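Local coordinates for AlgX/AlgJ SGNH hydrolase-like domain-containing protein (Eubacterium siraeum, PDB 4NZK) that is of unknown function but belongs to the DHHW family in the SGNH-hydrolase clan, and so may be related to hydrolases of that type, at residues 101-106 and 326-331; 282-287 and 306-311; 88-93 and 138-143. All coordinates share one frame; numbering follows the deposited sequence.

How the interactions relate
From the N terminus, the chain first passes through residues 88-93 of helix 83-96 and then strand segment 101-106. Residues 138-143 return to the helix and close interaction 3, while strand 141-142 joins the sheet beside strand 101-107. Far along the chain, 306-311 pairs with 282-287, closing the short loop of interaction 2. Only then does 326-331 arrive beside 101-106 to close interaction 1, the longest loop. Interaction 2 therefore falls wholly within the loop of interaction 1, whereas interactions 1 and 3 cross. Strand 328-334 sits between 101-107 and 282-287, so the three contacts tie five adjacent parallel strands and helix 83-96 into one unit.

Interaction 1 of 3, residues 101-106 and 326-331; sequences NVFNMV and ITDVLF
Residues N101 to N104 pair in parallel with D328 to F331, the short strand axes 20° apart and 4.7 Å at closest approach. Five backbone hydrogen bonds join them, from N101 N to T327 O at one end to M105 N to F331 O, at 2.8 Å, at the other. On one face F103 holds its CG beside its own backbone N (chi1 -62°), and the flat ring lies alongside the D328 carboxylate, their planes 29° apart. F103 CE1 comes 3.4 Å from D328 OD2, a ring edge whose slightly positive hydrogens suit a carboxylate. F103 CB also packs 3.8 Å from L330 CD1, an apolar contact that suits two buried side chains. D328 is well supplied: OD1 takes the T327 hydroxyl, at 2.7 Å from OG1, and a salt bridge from R281, while a water links OD2 to N101 ND2. On the opposite face V102 CG1 meets the F331 ring at CE1, 3.8 Å away. There helix 83-96 covers the sheet, F92 meeting F331 edge-to-face; F177 of helix 167-180 meets F103 similarly on the other face, and strands 141-142 and 282-287 flank the pair.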
# COMPACT_ATOMS: atom_id res chain seq x y z
N ASN A 101 2.41 8.22 -17.88
CA ASN A 101 1.42 7.15 -17.65
C ASN A 101 1.04 7.15 -16.20
O ASN A 101 1.91 7.20 -15.34
CB ASN A 101 1.92 5.76 -18.09
CG ASN A 101 1.70 5.55 -19.55
OD1 ASN A 101 0.80 6.18 -20.15
ND2 ASN A 101 2.46 4.67 -20.15
N VAL A 102 -0.28 7.13 -15.96
CA VAL A 102 -0.83 7.15 -14.60
C VAL A 102 -1.59 5.84 -14.41
O VAL A 102 -2.40 5.46 -15.28
CB VAL A 102 -1.76 8.33 -14.40
CG1 VAL A 102 -2.33 8.37 -12.98
CG2 VAL A 102 -1.01 9.66 -14.72
N PHE A 103 -1.26 5.16 -13.32
CA PHE A 103 -1.79 3.84 -13.01
C PHE A 103 -2.55 3.92 -11.69
O PHE A 103 -2.22 4.72 -10.80
CB PHE A 103 -0.66 2.83 -12.81
CG PHE A 103 0.23 2.59 -14.01
CD1 PHE A 103 1.24 3.49 -14.37
CD2 PHE A 103 0.09 1.44 -14.75
CE1 PHE A 103 2.09 3.21 -15.43
CE2 PHE A 103 0.92 1.16 -15.82
CZ PHE A 103 1.91 2.06 -16.17
N ASN A 104 -3.58 3.09 -11.57
CA ASN A 104 -4.38 3.00 -10.36
C ASN A 104 -4.39 1.54 -9.89
O ASN A 104 -4.68 0.63 -10.66
CB ASN A 104 -5.82 3.36 -10.72
CG ASN A 104 -6.77 3.14 -9.58
OD1 ASN A 104 -6.60 3.72 -8.52
ND2 ASN A 104 -7.77 2.27 -9.78
N MSE A 105 -4.10 1.34 -8.61
CA MSE A 105 -4.17 -0.01 -8.00
C MSE A 105 -4.75 0.09 -6.61
O MSE A 105 -4.04 0.38 -5.64
CB MSE A 105 -2.80 -0.71 -8.06
CG MSE A 105 -2.99 -2.20 -7.64
SE MSE A 105 -1.37 -3.25 -7.92
CE MSE A 105 -0.19 -2.22 -6.81
N VAL A 106 -6.06 -0.11 -6.53
CA VAL A 106 -6.78 -0.11 -5.29
C VAL A 106 -6.92 -1.55 -4.84
O VAL A 106 -7.38 -2.40 -5.60
CB VAL A 106 -8.17 0.59 -5.40
CG1 VAL A 106 -8.92 0.50 -4.07
CG2 VAL A 106 -7.98 2.05 -5.81
N ILE A 326 9.37 12.69 -14.02
CA ILE A 326 8.58 11.49 -13.77
C ILE A 326 7.92 10.98 -15.04
O ILE A 326 7.31 11.76 -15.77
CB ILE A 326 7.47 11.76 -12.74
CG1 ILE A 326 8.10 12.12 -11.37
CG2 ILE A 326 6.52 10.58 -12.66
CD1 ILE A 326 9.07 11.11 -10.81
N THR A 327 8.03 9.67 -15.29
CA THR A 327 7.47 9.00 -16.48
C THR A 327 6.22 8.17 -16.17
O THR A 327 5.39 7.91 -17.07
CB THR A 327 8.55 8.04 -17.14
OG1 THR A 327 8.99 7.05 -16.20
CG2 THR A 327 9.77 8.83 -17.57
N ASP A 328 6.11 7.71 -14.91
CA ASP A 328 5.06 6.81 -14.47
C ASP A 328 4.60 7.27 -13.08
O ASP A 328 5.42 7.57 -12.21
CB ASP A 328 5.60 5.38 -14.31
CG ASP A 328 6.08 4.77 -15.63
OD1 ASP A 328 7.26 4.99 -16.03
OD2 ASP A 328 5.24 4.10 -16.27
N VAL A 329 3.28 7.27 -12.87
CA VAL A 329 2.71 7.60 -11.56
C VAL A 329 1.80 6.46 -11.16
O VAL A 329 0.95 6.05 -11.95
CB VAL A 329 1.90 8.93 -11.61
CG1 VAL A 329 1.29 9.21 -10.24
CG2 VAL A 329 2.82 10.07 -12.02
N LEU A 330 1.95 5.98 -9.93
CA LEU A 330 1.08 4.97 -9.39
C LEU A 330 0.33 5.53 -8.17
O LEU A 330 0.94 5.95 -7.22
CB LEU A 330 1.90 3.75 -8.97
CG LEU A 330 1.13 2.66 -8.24
CD1 LEU A 330 0.05 2.04 -9.12
CD2 LEU A 330 2.10 1.59 -7.76
N PHE A 331 -0.99 5.46 -8.24
CA PHE A 331 -1.86 5.70 -7.10
C PHE A 331 -2.24 4.32 -6.56
O PHE A 331 -2.80 3.47 -7.31
CB PHE A 331 -3.14 6.41 -7.52
CG PHE A 331 -2.94 7.86 -7.81
CD1 PHE A 331 -2.55 8.27 -9.07
CD2 PHE A 331 -3.07 8.80 -6.82
CE1 PHE A 331 -2.37 9.62 -9.35
CE2 PHE A 331 -2.87 10.15 -7.08
CZ PHE A 331 -2.52 10.55 -8.35
O HOH W 1 5.03 4.17 -18.88

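Interaction 2 of 3, residues 282-287 and 306-311; sequences KLCIFK and YVCDIR. With EDO (1,2-ethanediol), chain B.
C284 to K287 and Y306 to D309 form a parallel strand pair within the mixed central sheet, joined by a ladder of backbone bonds such as I285 N to Y306 O, 2.8 Å. On the face bearing cysteines and aromatics, C284 SG lies 3.9 Å from C308 SG, packed but not disulfide-bonded. C308 CB touches F286 CD1 at 3.6 Å, and its sulfur approaches that ring obliquely, 4.9 Å from SG to the F286 centroid. Small, only weakly polar thiols suit this buried face, which F320 of helix 317-323 covers. At the C-terminal strand ends the ladder passes into an Asx turn and a salt-bridge network built round D309. D309 OD1 accepts from R311 N, and R311 grips the carboxylate side-on, NE to OD1 and NH2 to OD2, the latter 2.7 Å. K287, its chain bent at CD (chi2 75°), crosses D309 at about a right angle and brings NZ 2.9 Å from D309 OD2, on the anti lone pair. The long lysine chain lets the amine also reach N292 and D267, and both hydroxyls of a 1,2-ethanediol, probably from the crystallisation liquor. D267 also binds R311, so the two carboxylates, D309 and D267, probably offset the closeness of the two cations.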
# COMPACT_ATOMS: atom_id res chain seq x y z
N LYS A 282 11.08 6.52 -14.28
CA LYS A 282 11.06 7.27 -13.03
C LYS A 282 9.64 7.29 -12.51
O LYS A 282 8.76 7.88 -13.12
CB LYS A 282 11.63 8.69 -13.23
CG LYS A 282 13.08 8.67 -13.72
CD LYS A 282 13.65 10.06 -13.94
CE LYS A 282 15.07 9.99 -14.45
NZ LYS A 282 15.66 11.35 -14.55
N LEU A 283 9.44 6.64 -11.37
CA LEU A 283 8.12 6.38 -10.82
C LEU A 283 7.86 7.31 -9.66
O LEU A 283 8.72 7.51 -8.79
CB LEU A 283 8.07 4.93 -10.31
CG LEU A 283 6.81 4.47 -9.59
CD1 LEU A 283 5.64 4.49 -10.55
CD2 LEU A 283 7.05 3.09 -9.00
N CYS A 284 6.66 7.86 -9.61
CA CYS A 284 6.19 8.52 -8.41
C CYS A 284 4.99 7.73 -7.90
O CYS A 284 4.08 7.41 -8.67
CB CYS A 284 5.77 9.95 -8.73
SG CYS A 284 5.37 10.93 -7.29
N ILE A 285 5.02 7.40 -6.61
CA ILE A 285 3.94 6.67 -5.97
C ILE A 285 3.21 7.62 -5.03
O ILE A 285 3.83 8.32 -4.22
CB ILE A 285 4.44 5.50 -5.13
CG1 ILE A 285 5.31 4.58 -5.97
CG2 ILE A 285 3.28 4.73 -4.52
CD1 ILE A 285 6.23 3.75 -5.11
N PHE A 286 1.91 7.69 -5.19
CA PHE A 286 1.04 8.41 -4.30
C PHE A 286 0.20 7.38 -3.60
O PHE A 286 -0.58 6.68 -4.22
CB PHE A 286 0.17 9.40 -5.05
CG PHE A 286 0.94 10.57 -5.60
CD1 PHE A 286 1.54 11.48 -4.75
CD2 PHE A 286 1.03 10.76 -6.97
CE1 PHE A 286 2.24 12.55 -5.27
CE2 PHE A 286 1.75 11.82 -7.48
CZ PHE A 286 2.34 12.70 -6.62
N LYS A 287 0.38 7.26 -2.30
CA LYS A 287 -0.16 6.13 -1.58
C LYS A 287 -0.77 6.46 -0.23
O LYS A 287 -0.64 7.57 0.27
CB LYS A 287 0.98 5.08 -1.41
CG LYS A 287 2.32 5.59 -0.84
CD LYS A 287 2.26 5.86 0.63
CE LYS A 287 3.58 6.30 1.21
NZ LYS A 287 3.43 6.41 2.69
N TYR A 306 9.96 7.93 -6.39
CA TYR A 306 9.57 8.95 -5.41
C TYR A 306 8.35 8.43 -4.67
O TYR A 306 7.37 8.06 -5.27
CB TYR A 306 9.25 10.28 -6.09
CG TYR A 306 10.43 10.90 -6.79
CD1 TYR A 306 10.88 10.39 -7.99
CD2 TYR A 306 11.07 12.01 -6.26
CE1 TYR A 306 11.97 10.95 -8.64
CE2 TYR A 306 12.16 12.58 -6.92
CZ TYR A 306 12.59 12.05 -8.11
OH TYR A 306 13.67 12.59 -8.75
N VAL A 307 8.43 8.43 -3.35
CA VAL A 307 7.40 7.85 -2.51
C VAL A 307 6.74 8.99 -1.73
O VAL A 307 7.39 9.65 -0.90
CB VAL A 307 7.92 6.80 -1.52
CG1 VAL A 307 6.75 6.08 -0.87
CG2 VAL A 307 8.83 5.81 -2.21
N CYS A 308 5.46 9.20 -2.01
CA CYS A 308 4.68 10.27 -1.43
C CYS A 308 3.37 9.75 -0.87
O CYS A 308 2.76 8.86 -1.42
CB CYS A 308 4.33 11.25 -2.53
SG CYS A 308 5.73 11.91 -3.49
N ASP A 309 2.94 10.34 0.24
CA ASP A 309 1.70 9.96 0.89
C ASP A 309 0.64 11.03 0.60
O ASP A 309 0.88 12.21 0.81
CB ASP A 309 1.89 9.85 2.40
CG ASP A 309 0.76 9.06 3.04
OD1 ASP A 309 -0.38 9.60 3.11
OD2 ASP A 309 1.03 7.90 3.48
N ILE A 310 -0.54 10.59 0.17
CA ILE A 310 -1.62 11.53 -0.16
C ILE A 310 -2.09 12.38 1.02
O ILE A 310 -2.72 13.40 0.82
CB ILE A 310 -2.82 10.79 -0.77
CG1 ILE A 310 -3.44 9.83 0.26
CG2 ILE A 310 -2.40 10.03 -2.03
CD1 ILE A 310 -4.58 9.01 -0.27
N ARG A 311 -1.80 11.95 2.25
CA ARG A 311 -2.16 12.69 3.45
C ARG A 311 -1.15 13.80 3.84
O ARG A 311 -1.51 14.72 4.55
CB ARG A 311 -2.31 11.72 4.62
CG ARG A 311 -3.40 10.69 4.40
CD ARG A 311 -3.25 9.51 5.34
NE ARG A 311 -2.11 8.65 5.00
CZ ARG A 311 -1.66 7.68 5.80
NH1 ARG A 311 -2.26 7.47 6.98
NH2 ARG A 311 -0.60 6.95 5.45
C1 EDO B . 7.16 7.34 3.04
O1 EDO B . 6.26 6.32 3.45
C2 EDO B . 6.48 8.44 2.20
O2 EDO B . 5.19 8.75 2.72

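Interaction 3 of 3, residues 88-93 and 138-143; sequences YLNEFK and VNVINV
K93 NZ, at the end of a side chain that crosses N139 at about a right angle, is held by three oxygens: the carbonyls of G97 and V100 and a water 2.9 Å away. That water donates in turn to N139 O, 2.8 Å from it, and so bridges helix and loop. Lysine suits the place because its chain is long enough to leave the helix, bend at CD (chi2 64°) and run past the loop carbonyl, CE lying 3.3 Å from N139 O. Together these three oxygens would be expected to stabilise the ammonium charge. N139 itself has a left-handed helical backbone conformation, which asparagine adopts more readily than most residues, and this turns the chain at the loop.

One turn back on the helix, N90 makes the direct polar bond of the contact. Its OD1 accepts from V138 N at 2.8 Å; the N-H points well at the oxygen, yet the donor stands above the amide plane, 43° out of it. The other amide branch is also used: ND2 donates to K136 O, so a single asparagine satisfies two backbone groups of the incoming chain. A second water donates to both N90 O and V138 O, tying backbone to backbone.

Beside these polar links V140 points its side chain toward the helix, CG2 meeting K93 CB at 3.9 Å while CG1 approaches L89 CD2 at 4.3 Å. V140, a branched apolar residue, suits this place because its two methyls can meet two helix side chains at once. L89 continues inward onto L137 and I346 of helix 344-350. The same segment as V140 contributes edge strand 141-142, where I141 bonds to strand 101-107; helix 83-96 covers the sheet from there inward to strand 328-334, where L89 touches F331 and F92 touches V329.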
# COMPACT_ATOMS: atom_id res chain seq x y z
N TYR A 88 -10.62 12.79 -8.98
CA TYR A 88 -9.35 13.40 -8.65
C TYR A 88 -8.21 12.81 -9.48
O TYR A 88 -7.31 13.52 -9.95
CB TYR A 88 -9.06 13.28 -7.16
CG TYR A 88 -10.14 13.82 -6.24
CD1 TYR A 88 -11.01 14.81 -6.66
CD2 TYR A 88 -10.29 13.31 -4.95
CE1 TYR A 88 -12.01 15.28 -5.83
CE2 TYR A 88 -11.28 13.79 -4.11
CZ TYR A 88 -12.14 14.77 -4.57
OH TYR A 88 -13.14 15.25 -3.72
N LEU A 89 -8.18 11.50 -9.60
CA LEU A 89 -7.18 10.85 -10.46
C LEU A 89 -7.31 11.35 -11.89
O LEU A 89 -6.31 11.60 -12.56
CB LEU A 89 -7.30 9.31 -10.47
CG LEU A 89 -6.40 8.61 -9.48
CD1 LEU A 89 -6.67 8.98 -8.05
CD2 LEU A 89 -6.53 7.13 -9.68
N ASN A 90 -8.54 11.47 -12.37
CA ASN A 90 -8.76 11.91 -13.75
C ASN A 90 -8.21 13.33 -13.95
O ASN A 90 -7.59 13.62 -14.98
CB ASN A 90 -10.22 11.86 -14.11
CG ASN A 90 -10.71 10.43 -14.29
OD1 ASN A 90 -9.91 9.49 -14.44
ND2 ASN A 90 -12.03 10.28 -14.26
N GLU A 91 -8.42 14.18 -12.95
CA GLU A 91 -7.92 15.55 -12.99
C GLU A 91 -6.40 15.57 -12.99
O GLU A 91 -5.78 16.33 -13.75
CB GLU A 91 -8.45 16.36 -11.81
CG GLU A 91 -7.84 17.75 -11.68
CD GLU A 91 -8.37 18.76 -12.70
OE1 GLU A 91 -9.34 18.43 -13.43
OE2 GLU A 91 -7.84 19.90 -12.73
N PHE A 92 -5.81 14.74 -12.12
CA PHE A 92 -4.38 14.65 -12.08
C PHE A 92 -3.85 14.26 -13.46
O PHE A 92 -2.85 14.83 -13.94
CB PHE A 92 -3.93 13.63 -11.02
CG PHE A 92 -2.45 13.44 -10.98
CD1 PHE A 92 -1.64 14.27 -10.25
CD2 PHE A 92 -1.87 12.43 -11.70
CE1 PHE A 92 -0.27 14.10 -10.24
CE2 PHE A 92 -0.51 12.26 -11.71
CZ PHE A 92 0.29 13.10 -10.98
N LYS A 93 -4.46 13.24 -14.07
CA LYS A 93 -4.02 12.77 -15.38
C LYS A 93 -4.15 13.88 -16.44
O LYS A 93 -3.24 14.06 -17.26
CB LYS A 93 -4.77 11.52 -15.78
CG LYS A 93 -4.55 11.10 -17.23
CD LYS A 93 -3.12 10.71 -17.58
CE LYS A 93 -3.03 10.46 -19.09
NZ LYS A 93 -1.69 9.92 -19.45
N VAL A 138 -10.51 7.80 -16.57
CA VAL A 138 -10.31 8.29 -17.93
C VAL A 138 -8.80 8.45 -18.16
O VAL A 138 -8.14 9.25 -17.50
CB VAL A 138 -11.00 9.64 -18.16
CG1 VAL A 138 -10.68 10.18 -19.55
CG2 VAL A 138 -12.49 9.50 -17.97
N ASN A 139 -8.27 7.64 -19.08
CA ASN A 139 -6.86 7.63 -19.44
C ASN A 139 -5.91 7.34 -18.26
O ASN A 139 -4.78 7.79 -18.21
CB ASN A 139 -6.46 8.91 -20.14
CG ASN A 139 -7.20 9.13 -21.41
OD1 ASN A 139 -7.47 8.17 -22.13
ND2 ASN A 139 -7.58 10.40 -21.69
N VAL A 140 -6.42 6.56 -17.33
CA VAL A 140 -5.65 6.04 -16.20
C VAL A 140 -5.68 4.53 -16.34
O VAL A 140 -6.75 3.94 -16.51
CB VAL A 140 -6.21 6.50 -14.84
CG1 VAL A 140 -5.48 5.87 -13.67
CG2 VAL A 140 -6.10 8.01 -14.74
N ILE A 141 -4.51 3.90 -16.23
CA ILE A 141 -4.40 2.45 -16.42
C ILE A 141 -4.74 1.71 -15.13
O ILE A 141 -4.09 1.90 -14.13
CB ILE A 141 -2.95 2.10 -16.82
CG1 ILE A 141 -2.60 2.83 -18.12
CG2 ILE A 141 -2.77 0.60 -16.93
CD1 ILE A 141 -1.12 2.86 -18.39
N ASN A 142 -5.74 0.86 -15.18
CA ASN A 142 -6.15 0.14 -13.99
C ASN A 142 -5.34 -1.13 -13.87
O ASN A 142 -5.20 -1.86 -14.82
CB ASN A 142 -7.64 -0.22 -13.99
CG ASN A 142 -8.06 -0.78 -12.65
OD1 ASN A 142 -7.95 -0.10 -11.63
ND2 ASN A 142 -8.47 -2.03 -12.62
N VAL A 143 -4.85 -1.40 -12.67
CA VAL A 143 -4.10 -2.61 -12.39
C VAL A 143 -4.98 -3.49 -11.47
O VAL A 143 -5.48 -3.02 -10.47
CB VAL A 143 -2.78 -2.30 -11.67
CG1 VAL A 143 -1.99 -3.57 -11.37
CG2 VAL A 143 -1.95 -1.30 -12.42
O HOH W 2 -8.12 12.02 -17.26
O HOH W 3 -2.04 7.28 -18.32